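Local coordinates for tyrosine specific protein phosphatase (PDB 4AZ1), which probably removes phosphate from phosphotyrosine residues of proteins, at residues R132-E137 with Q188-G193; P102-M107 with P221-C226; A16-V21 with Q272-Y277. All coordinates share one frame; numbering follows the deposited sequence.

Contact 1. Residues R132-E137 with Q188-G193. With FMT (formic acid), chain G.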
loop_
_atom_site.group_PDB
_atom_site.type_symbol
_atom_site.label_atom_id
_atom_site.label_comp_id
_atom_site.label_asym_id
_atom_site.label_seq_id
_atom_site.Cartn_x
_atom_site.Cartn_y
_atom_site.Cartn_z
ATOM N N ARG A 132 -1.759 -9.502 -1.408
ATOM C CA ARG A 132 -1.350 -9.410 -2.810
ATOM C C ARG A 132 -0.734 -8.055 -3.185
ATOM O O ARG A 132 -1.284 -6.981 -2.873
ATOM C CB ARG A 132 -2.542 -9.703 -3.731
ATOM C CG ARG A 132 -2.176 -9.683 -5.218
ATOM C CD ARG A 132 -3.333 -10.199 -6.070
ATOM N NE ARG A 132 -4.568 -9.510 -5.729
ATOM C CZ ARG A 132 -4.901 -8.303 -6.191
ATOM N NH1 ARG A 132 -4.091 -7.654 -7.024
ATOM N NH2 ARG A 132 -6.051 -7.743 -5.828
ATOM N N TYR A 133 0.410 -8.102 -3.859
ATOM C CA TYR A 133 1.016 -6.879 -4.368
ATOM C C TYR A 133 1.304 -6.949 -5.872
ATOM O O TYR A 133 2.000 -6.091 -6.417
ATOM C CB TYR A 133 2.274 -6.534 -3.568
ATOM C CG TYR A 133 3.243 -7.692 -3.438
ATOM C CD1 TYR A 133 4.183 -7.946 -4.424
ATOM C CD2 TYR A 133 3.229 -8.512 -2.317
ATOM C CE1 TYR A 133 5.089 -8.994 -4.310
ATOM C CE2 TYR A 133 4.135 -9.578 -2.190
ATOM C CZ TYR A 133 5.054 -9.807 -3.192
ATOM O OH TYR A 133 5.954 -10.843 -3.082
ATOM N N TRP A 134 0.750 -7.964 -6.535
ATOM C CA TRP A 134 0.936 -8.142 -7.979
ATOM C C TRP A 134 -0.412 -8.086 -8.681
ATOM O O TRP A 134 -1.433 -8.363 -8.057
ATOM C CB TRP A 134 1.612 -9.490 -8.268
ATOM C CG TRP A 134 0.840 -10.646 -7.715
ATOM C CD1 TRP A 134 -0.183 -11.320 -8.321
ATOM C CD2 TRP A 134 1.022 -11.254 -6.433
ATOM N NE1 TRP A 134 -0.649 -12.313 -7.491
ATOM C CE2 TRP A 134 0.074 -12.293 -6.329
ATOM C CE3 TRP A 134 1.900 -11.021 -5.366
ATOM C CZ2 TRP A 134 -0.016 -13.111 -5.191
ATOM C CZ3 TRP A 134 1.807 -11.829 -4.235
ATOM C CH2 TRP A 134 0.859 -12.860 -4.158
ATOM N N PRO A 135 -0.422 -7.726 -9.983
ATOM C CA PRO A 135 -1.704 -7.692 -10.701
ATOM C C PRO A 135 -2.237 -9.103 -10.879
ATOM O O PRO A 135 -1.450 -10.031 -11.102
ATOM C CB PRO A 135 -1.342 -7.114 -12.088
ATOM C CG PRO A 135 0.115 -6.639 -11.981
ATOM C CD PRO A 135 0.729 -7.417 -10.859
ATOM N N GLU A 136 -3.552 -9.264 -10.785
ATOM C CA GLU A 136 -4.160 -10.562 -11.008
ATOM C C GLU A 136 -4.222 -10.840 -12.502
ATOM O O GLU A 136 -4.555 -9.930 -13.294
ATOM C CB GLU A 136 -5.579 -10.596 -10.435
ATOM C CG GLU A 136 -5.673 -10.746 -8.924
ATOM C CD GLU A 136 -7.116 -10.895 -8.459
ATOM O OE1 GLU A 136 -7.956 -10.040 -8.829
ATOM O OE2 GLU A 136 -7.409 -11.875 -7.740
ATOM N N GLU A 137 -3.918 -12.087 -12.877
ATOM C CA GLU A 137 -4.075 -12.567 -14.257
ATOM C C GLU A 137 -5.363 -12.096 -14.927
ATOM O O GLU A 137 -5.352 -11.640 -16.074
ATOM C CB GLU A 137 -4.063 -14.095 -14.278
ATOM C CG GLU A 137 -2.693 -14.723 -14.197
ATOM C CD GLU A 137 -2.285 -15.402 -15.491
ATOM O OE1 GLU A 137 -2.412 -14.771 -16.565
ATOM O OE2 GLU A 137 -1.838 -16.569 -15.430
ATOM N N GLN A 188 9.017 -12.094 -9.666
ATOM C CA GLN A 188 8.558 -12.657 -8.392
ATOM C C GLN A 188 8.251 -14.138 -8.577
ATOM O O GLN A 188 7.576 -14.527 -9.529
ATOM C CB GLN A 188 7.324 -11.932 -7.821
ATOM C CG GLN A 188 6.923 -12.410 -6.417
ATOM C CD GLN A 188 5.473 -12.890 -6.351
ATOM O OE1 GLN A 188 4.884 -13.276 -7.368
ATOM N NE2 GLN A 188 4.890 -12.857 -5.151
ATOM N N VAL A 189 8.760 -14.965 -7.665
ATOM C CA VAL A 189 8.538 -16.405 -7.727
ATOM C C VAL A 189 7.784 -16.782 -6.449
ATOM O O VAL A 189 8.278 -16.554 -5.348
ATOM C CB VAL A 189 9.879 -17.170 -7.794
ATOM C CG1 VAL A 189 9.640 -18.673 -7.986
ATOM C CG2 VAL A 189 10.739 -16.640 -8.945
ATOM N N GLN A 190 6.580 -17.323 -6.586
ATOM C CA GLN A 190 5.818 -17.722 -5.410
ATOM C C GLN A 190 5.748 -19.244 -5.326
ATOM O O GLN A 190 5.355 -19.918 -6.283
ATOM C CB GLN A 190 4.398 -17.125 -5.430
ATOM C CG GLN A 190 3.559 -17.452 -4.175
ATOM C CD GLN A 190 2.119 -16.980 -4.295
ATOM O OE1 GLN A 190 1.686 -16.558 -5.374
ATOM N NE2 GLN A 190 1.369 -17.038 -3.183
ATOM N N TYR A 191 6.118 -19.778 -4.169
ATOM C CA TYR A 191 6.056 -21.212 -3.929
ATOM C C TYR A 191 4.954 -21.473 -2.906
ATOM O O TYR A 191 5.034 -21.017 -1.750
ATOM C CB TYR A 191 7.419 -21.697 -3.421
ATOM C CG TYR A 191 7.447 -23.129 -2.948
ATOM C CD1 TYR A 191 6.775 -24.116 -3.639
ATOM C CD2 TYR A 191 8.161 -23.493 -1.800
ATOM C CE1 TYR A 191 6.787 -25.429 -3.206
ATOM C CE2 TYR A 191 8.198 -24.805 -1.368
ATOM C CZ TYR A 191 7.507 -25.770 -2.075
ATOM O OH TYR A 191 7.527 -27.087 -1.661
ATOM N N THR A 192 3.926 -22.207 -3.336
ATOM C CA THR A 192 2.722 -22.420 -2.527
ATOM C C THR A 192 2.574 -23.868 -2.062
ATOM O O THR A 192 1.496 -24.269 -1.609
ATOM C CB THR A 192 1.435 -22.062 -3.322
ATOM O OG1 THR A 192 1.369 -22.871 -4.501
ATOM C CG2 THR A 192 1.411 -20.604 -3.711
ATOM N N GLY A 193 3.642 -24.655 -2.171
ATOM C CA GLY A 193 3.556 -26.066 -1.826
ATOM C C GLY A 193 4.195 -26.404 -0.483
ATOM O O GLY A 193 4.436 -27.575 -0.181
HETATM C C FMT G . -2.048 -18.023 -3.299
HETATM O O1 FMT G . -1.235 -17.360 -2.656
HETATM O O2 FMT G . -2.608 -19.032 -2.861
#

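Contact 2. Residues P102-M107 with P221-C226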
loop_
_atom_site.group_PDB
_atom_site.type_symbol
_atom_site.label_atom_id
_atom_site.label_comp_id
_atom_site.label_asym_id
_atom_site.label_seq_id
_atom_site.Cartn_x
_atom_site.Cartn_y
_atom_site.Cartn_z
ATOM N N PRO A 102 3.081 0.088 -0.454
ATOM C CA PRO A 102 3.771 1.100 -1.263
ATOM C C PRO A 102 5.252 1.200 -0.885
ATOM O O PRO A 102 6.102 1.375 -1.775
ATOM C CB PRO A 102 3.041 2.401 -0.903
ATOM C CG PRO A 102 1.686 1.970 -0.429
ATOM C CD PRO A 102 1.912 0.651 0.255
ATOM N N ASP A 103 5.550 1.103 0.411
ATOM C CA ASP A 103 6.935 1.066 0.886
ATOM C C ASP A 103 7.696 -0.098 0.264
ATOM O O ASP A 103 8.855 0.035 -0.149
ATOM C CB ASP A 103 6.963 0.901 2.402
ATOM C CG ASP A 103 6.199 1.995 3.122
ATOM O OD1 ASP A 103 4.943 2.027 3.011
ATOM O OD2 ASP A 103 6.860 2.811 3.803
ATOM N N PHE A 104 7.043 -1.247 0.208
ATOM C CA PHE A 104 7.698 -2.460 -0.265
ATOM C C PHE A 104 8.051 -2.285 -1.742
ATOM O O PHE A 104 9.192 -2.531 -2.159
ATOM C CB PHE A 104 6.766 -3.650 -0.048
ATOM C CG PHE A 104 7.333 -4.980 -0.492
ATOM C CD1 PHE A 104 8.377 -5.580 0.201
ATOM C CD2 PHE A 104 6.792 -5.645 -1.585
ATOM C CE1 PHE A 104 8.877 -6.820 -0.200
ATOM C CE2 PHE A 104 7.293 -6.884 -1.996
ATOM C CZ PHE A 104 8.328 -7.469 -1.304
ATOM N N LEU A 105 7.079 -1.830 -2.525
ATOM C CA LEU A 105 7.282 -1.653 -3.964
ATOM C C LEU A 105 8.315 -0.567 -4.243
ATOM O O LEU A 105 9.126 -0.680 -5.180
ATOM C CB LEU A 105 5.957 -1.327 -4.670
ATOM C CG LEU A 105 4.875 -2.414 -4.586
ATOM C CD1 LEU A 105 3.622 -2.057 -5.411
ATOM C CD2 LEU A 105 5.406 -3.764 -5.004
ATOM N N ALA A 106 8.280 0.491 -3.436
ATOM C CA ALA A 106 9.233 1.584 -3.596
ATOM C C ALA A 106 10.651 1.086 -3.349
ATOM O O ALA A 106 11.600 1.504 -4.027
ATOM C CB ALA A 106 8.909 2.722 -2.644
ATOM N N MET A 107 10.789 0.215 -2.352
ATOM C CA MET A 107 12.068 -0.410 -2.046
ATOM C C MET A 107 12.549 -1.217 -3.239
ATOM O O MET A 107 13.691 -1.058 -3.663
ATOM C CB MET A 107 11.957 -1.313 -0.814
ATOM C CG MET A 107 13.270 -1.989 -0.417
ATOM S SD MET A 107 13.544 -3.584 -1.248
ATOM C CE MET A 107 12.000 -4.416 -0.828
ATOM N N PRO A 221 20.612 -7.639 -3.658
ATOM C CA PRO A 221 20.185 -8.750 -2.805
ATOM C C PRO A 221 18.893 -9.368 -3.337
ATOM O O PRO A 221 18.092 -8.684 -3.991
ATOM C CB PRO A 221 19.896 -8.080 -1.458
ATOM C CG PRO A 221 20.263 -6.621 -1.615
ATOM C CD PRO A 221 20.297 -6.325 -3.069
ATOM N N VAL A 222 18.702 -10.653 -3.068
ATOM C CA VAL A 222 17.443 -11.319 -3.378
ATOM C C VAL A 222 16.466 -11.111 -2.219
ATOM O O VAL A 222 16.803 -11.392 -1.067
ATOM C CB VAL A 222 17.657 -12.825 -3.557
ATOM C CG1 VAL A 222 16.312 -13.539 -3.659
ATOM C CG2 VAL A 222 18.534 -13.088 -4.781
ATOM N N VAL A 223 15.267 -10.616 -2.506
ATOM C CA VAL A 223 14.263 -10.450 -1.457
ATOM C C VAL A 223 13.508 -11.762 -1.221
ATOM O O VAL A 223 13.027 -12.386 -2.171
ATOM C CB VAL A 223 13.264 -9.324 -1.788
ATOM C CG1 VAL A 223 12.065 -9.352 -0.815
ATOM C CG2 VAL A 223 13.957 -7.963 -1.749
ATOM N N VAL A 224 13.411 -12.182 0.042
ATOM C CA VAL A 224 12.683 -13.402 0.404
ATOM C C VAL A 224 11.698 -13.124 1.539
ATOM O O VAL A 224 12.083 -12.574 2.571
ATOM C CB VAL A 224 13.653 -14.505 0.874
ATOM C CG1 VAL A 224 12.903 -15.820 1.082
ATOM C CG2 VAL A 224 14.772 -14.680 -0.121
ATOM N N HIS A 225 10.431 -13.491 1.362
ATOM C CA HIS A 225 9.481 -13.314 2.457
ATOM C C HIS A 225 8.518 -14.477 2.552
ATOM O O HIS A 225 8.221 -15.122 1.554
ATOM C CB HIS A 225 8.697 -11.994 2.328
ATOM C CG HIS A 225 7.698 -11.981 1.219
ATOM N ND1 HIS A 225 6.364 -12.269 1.412
ATOM C CD2 HIS A 225 7.834 -11.685 -0.102
ATOM C CE1 HIS A 225 5.716 -12.149 0.262
ATOM N NE2 HIS A 225 6.589 -11.805 -0.671
ATOM N N CYS A 226 8.067 -14.757 3.771
ATOM C CA CYS A 226 6.936 -15.650 3.981
ATOM C C CYS A 226 5.847 -14.786 4.585
ATOM O O CYS A 226 5.484 -13.780 3.976
ATOM C CB CYS A 226 7.310 -16.833 4.869
ATOM S SG CYS A 226 8.326 -16.436 6.304
#

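Contact 3. Residues A16-V21 with Q272-Y277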
loop_
_atom_site.group_PDB
_atom_site.type_symbol
_atom_site.label_atom_id
_atom_site.label_comp_id
_atom_site.label_asym_id
_atom_site.label_seq_id
_atom_site.Cartn_x
_atom_site.Cartn_y
_atom_site.Cartn_z
ATOM N N ALA A 16 18.685 -41.040 15.998
ATOM C CA ALA A 16 19.743 -40.124 16.410
ATOM C C ALA A 16 19.713 -38.837 15.579
ATOM O O ALA A 16 19.961 -37.744 16.104
ATOM C CB ALA A 16 21.115 -40.799 16.318
ATOM N N GLN A 17 19.424 -38.963 14.289
ATOM C CA GLN A 17 19.292 -37.786 13.433
ATOM C C GLN A 17 18.165 -36.890 13.931
ATOM O O GLN A 17 18.339 -35.682 14.066
ATOM C CB GLN A 17 19.019 -38.187 11.982
ATOM C CG GLN A 17 20.207 -38.808 11.259
ATOM C CD GLN A 17 19.820 -39.318 9.882
ATOM O OE1 GLN A 17 18.635 -39.559 9.605
ATOM N NE2 GLN A 17 20.808 -39.473 9.004
ATOM N N TYR A 18 17.011 -37.483 14.205
ATOM C CA TYR A 18 15.861 -36.718 14.673
ATOM C C TYR A 18 16.163 -36.023 16.005
ATOM O O TYR A 18 15.826 -34.857 16.188
ATOM C CB TYR A 18 14.633 -37.624 14.800
ATOM C CG TYR A 18 13.367 -36.898 15.199
ATOM C CD1 TYR A 18 13.077 -36.660 16.536
ATOM C CD2 TYR A 18 12.459 -36.465 14.245
ATOM C CE1 TYR A 18 11.926 -36.002 16.911
ATOM C CE2 TYR A 18 11.297 -35.807 14.614
ATOM C CZ TYR A 18 11.038 -35.579 15.953
ATOM O OH TYR A 18 9.890 -34.925 16.345
ATOM N N GLU A 19 16.817 -36.745 16.912
ATOM C CA GLU A 19 17.164 -36.233 18.226
ATOM C C GLU A 19 18.236 -35.138 18.194
ATOM O O GLU A 19 18.200 -34.206 18.995
ATOM C CB GLU A 19 17.635 -37.387 19.121
ATOM C CG GLU A 19 16.504 -38.307 19.563
ATOM C CD GLU A 19 16.974 -39.418 20.494
ATOM O OE1 GLU A 19 18.160 -39.404 20.907
ATOM O OE2 GLU A 19 16.149 -40.305 20.810
ATOM N N ARG A 20 19.205 -35.276 17.298
ATOM C CA ARG A 20 20.227 -34.254 17.132
ATOM C C ARG A 20 19.607 -32.948 16.599
ATOM O O ARG A 20 19.940 -31.863 17.084
ATOM C CB ARG A 20 21.333 -34.725 16.191
ATOM C CG ARG A 20 22.233 -33.587 15.740
ATOM C CD ARG A 20 23.442 -34.043 14.953
ATOM N NE ARG A 20 23.956 -32.933 14.151
ATOM C CZ ARG A 20 25.076 -32.957 13.441
ATOM N NH1 ARG A 20 25.837 -34.042 13.434
ATOM N NH2 ARG A 20 25.437 -31.885 12.742
ATOM N N VAL A 21 18.711 -33.055 15.622
ATOM C CA VAL A 21 18.049 -31.855 15.101
ATOM C C VAL A 21 17.270 -31.160 16.215
ATOM O O VAL A 21 17.435 -29.960 16.433
ATOM C CB VAL A 21 17.120 -32.136 13.896
ATOM C CG1 VAL A 21 16.472 -30.820 13.400
ATOM C CG2 VAL A 21 17.904 -32.767 12.760
ATOM N N GLN A 272 12.125 -20.305 12.525
ATOM C CA GLN A 272 11.198 -20.109 13.620
ATOM C C GLN A 272 10.758 -21.434 14.251
ATOM O O GLN A 272 10.490 -21.486 15.437
ATOM C CB GLN A 272 9.979 -19.369 13.052
ATOM C CG GLN A 272 8.874 -19.002 14.035
ATOM C CD GLN A 272 7.754 -18.226 13.330
ATOM O OE1 GLN A 272 7.626 -18.281 12.100
ATOM N NE2 GLN A 272 6.961 -17.495 14.099
ATOM N N ARG A 273 10.677 -22.496 13.452
ATOM C CA ARG A 273 10.085 -23.753 13.920
ATOM C C ARG A 273 11.049 -24.893 13.724
ATOM O O ARG A 273 11.865 -24.864 12.802
ATOM C CB ARG A 273 8.776 -24.060 13.164
ATOM C CG ARG A 273 7.792 -22.902 13.176
ATOM C CD ARG A 273 6.388 -23.333 12.726
ATOM N NE ARG A 273 5.581 -22.184 12.300
ATOM C CZ ARG A 273 5.010 -21.314 13.140
ATOM N NH1 ARG A 273 5.181 -21.445 14.456
ATOM N NH2 ARG A 273 4.276 -20.305 12.670
ATOM N N MET A 274 10.938 -25.902 14.584
ATOM C CA MET A 274 11.875 -27.019 14.580
ATOM C C MET A 274 11.922 -27.696 13.203
ATOM O O MET A 274 13.001 -27.993 12.673
ATOM C CB MET A 274 11.501 -28.020 15.683
ATOM C CG MET A 274 12.464 -29.197 15.840
ATOM S SD MET A 274 12.119 -30.530 14.653
ATOM C CE MET A 274 10.739 -31.344 15.471
ATOM N N GLU A 275 10.754 -27.930 12.614
ATOM C CA GLU A 275 10.712 -28.652 11.345
ATOM C C GLU A 275 11.294 -27.803 10.228
ATOM O O GLU A 275 11.760 -28.345 9.230
ATOM C CB GLU A 275 9.294 -29.136 10.995
ATOM C CG GLU A 275 8.344 -28.033 10.621
ATOM C CD GLU A 275 7.740 -27.341 11.829
ATOM O OE1 GLU A 275 8.115 -27.685 12.982
ATOM O OE2 GLU A 275 6.881 -26.456 11.614
ATOM N N GLN A 276 11.309 -26.480 10.398
ATOM C CA GLN A 276 11.931 -25.629 9.379
ATOM C C GLN A 276 13.456 -25.771 9.427
ATOM O O GLN A 276 14.111 -25.715 8.399
ATOM C CB GLN A 276 11.499 -24.158 9.538
ATOM C CG GLN A 276 10.032 -23.905 9.111
ATOM C CD GLN A 276 9.475 -22.625 9.718
ATOM O OE1 GLN A 276 10.177 -21.941 10.471
ATOM N NE2 GLN A 276 8.209 -22.307 9.414
ATOM N N TYR A 277 14.007 -25.956 10.623
ATOM C CA TYR A 277 15.443 -26.174 10.790
ATOM C C TYR A 277 15.801 -27.557 10.236
ATOM O O TYR A 277 16.823 -27.752 9.550
ATOM C CB TYR A 277 15.801 -26.060 12.286
ATOM C CG TYR A 277 17.272 -26.256 12.614
ATOM C CD1 TYR A 277 18.225 -25.295 12.265
ATOM C CD2 TYR A 277 17.702 -27.384 13.299
ATOM C CE1 TYR A 277 19.580 -25.471 12.576
ATOM C CE2 TYR A 277 19.053 -27.572 13.614
ATOM C CZ TYR A 277 19.982 -26.604 13.253
ATOM O OH TYR A 277 21.317 -26.781 13.571
#

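Contact 1. Residues R132-E137 with Q188-G193
One amide nitrogen, Q188 NE2, serves two aromatic side chains. It donates to the phenol oxygen Y133 OH at 3.1 Å, with a moderately bent N-H...O angle of 147°, and it also lies 3.4 Å from W134 CZ3. The amide of Q188 stands steeply to the Y133 ring, their planes 74° apart, and Y133 OH is tilted from the amide plane. Q188 reaches this place because its chain bends at chi2 (-124°). Neither polar end depends on this bond alone: Y133 OH also pairs with H225 NE2, and Q188 OE1 accepts from R172 NH1.

The indole of W134 is sandwiched, with Q188 OE1 above one face near the rim and R132 CG 3.6 Å above the other, over the centre. Its CE3 lies 3.8 Å above the middle of the Y133 ring, so the indole turns its edge to the Y133 face. R132 folds back within the loop, R132 NH1 donating to W134 O at 2.9 Å, the oxygen lying in the guanidinium plane.

Further along the strand, Q190 brings OE1 to 3.8 Å from W134 CZ2, crossing the indole at about a right angle. R172 NH1 also bonds Q190 OE1 and makes a cation-pi contact with W134, so one arginine ties both glutamines to the ring. Q190 NE2 donates to T120 O and to O1 of a formic acid molecule at 2.7 Å, probably an occupant from the crystallisation liquor.

The consecutive Y133, W134 and P135 form the YWP motif of classical tyrosine phosphatases, here packed against strand 184-191 of the central sheet.

Contact 2. Residues P102-M107 with P221-C226
F104 points the edge of its phenyl ring at the face of the H225 imidazole. The ring centroids are 6.0 Å apart and the planes stand at 78°, an offset edge-to-face pair. The nearest atoms, F104 CZ and H225 CD2, are 4.4 Å apart. With CG anti to the backbone N, the phenyl ring projects from helix 101-110 toward the strand. V223 comes from the opposite direction and sets its CG1 methyl close to the plane of the same ring, 4.1 Å from F104 CE1. Adjacent ring atoms CE1 and CZ thus meet the methyl and the imidazole.

M107, one helical turn on, slides past V223 the other way. Its chain bends at chi2 and chi3, which brings CE to 4.2 Å from V223 CG2, so each methyl of V223 has its own partner on the helix.

H225 is held from both nitrogens. ND1 donates to C226 O at 3.1 Å with an angle of 158°, in the carbonyl plane and on a lone pair, while NE2 pairs with Y133 OH. This fixes the imidazole's rotation and so the face met by F104. H225 and C226 begin the HCxxGxxR signature of the family's phosphate-binding P-loop, whose cysteine is the nucleophile in relatives.

The axes of 102-107 and 222-225 run roughly antiparallel, at 156°, with a closest approach of 12.3 Å. Strand 222-225 lies between strands 90-93 and 115-118. Helix 101-110 packs on its V223 and H225 side, while V224 turns to helix 232-247.

Contact 3. Residues A16-V21 with Q272-Y277
Y277 can be traced from CB outward along V21. CB points toward helix 14-30, and CG, anti to the backbone N (chi1 -180°), carries the ring past the valine in the opposite sense. CD2 makes the closest touch, 3.7 Å from V21 CG1, which sits at the ring edge near its plane. CE2 comes next, 4.0 Å from the backbone oxygen V21 O. The tip, OH, passes beyond V21 and hydrogen-bonds E24, one turn further along the same helix. E24 also forms a salt bridge with R20, linking this phenol to a charged pair.

M274, folded at chi2 and chi3, sets its CE methyl 3.8 Å from Y18 OH, the two side chains crossing at about a right angle.

At the start of helix 274-288, R273 is the N-cap, and Q276 OE1 accepts from R273 N at 3.1 Å, the donor well above the carbonyl plane. Q272 and Q276 lie in what is, by family sequence pattern, probably the Q-loop.

No hydrogen bond spans the two segments. Methyl-to-ring and methyl-to-phenol contacts join the N-terminal helix to the N-terminal end of helix 274-288, so the segments meet through weakly directional van der Waals contact, and the directional tie, Y277 OH to E24, lies just beyond them.

Contacts 1 and 2 touch each other directly: their centres are 13 Å apart, Y133 OH lies 2.7 Å from H225 NE2, a probable hydrogen bond, and Y133 CE1 packs 3.8 Å from F104 CE2. The loop carrying the YWP motif is thereby joined to the start of the P-loop, where the family's nucleophilic cysteine resides. Contact 3 stands apart, its centre about 29 Å from each of the others; its nearest atoms are about 6 Å from contact 2 and about 11 Å from contact 1. Along the chain the three are nested, contact 1 within contact 2 and both within contact 3, which brings the N-terminal helix against the probable Q-loop region.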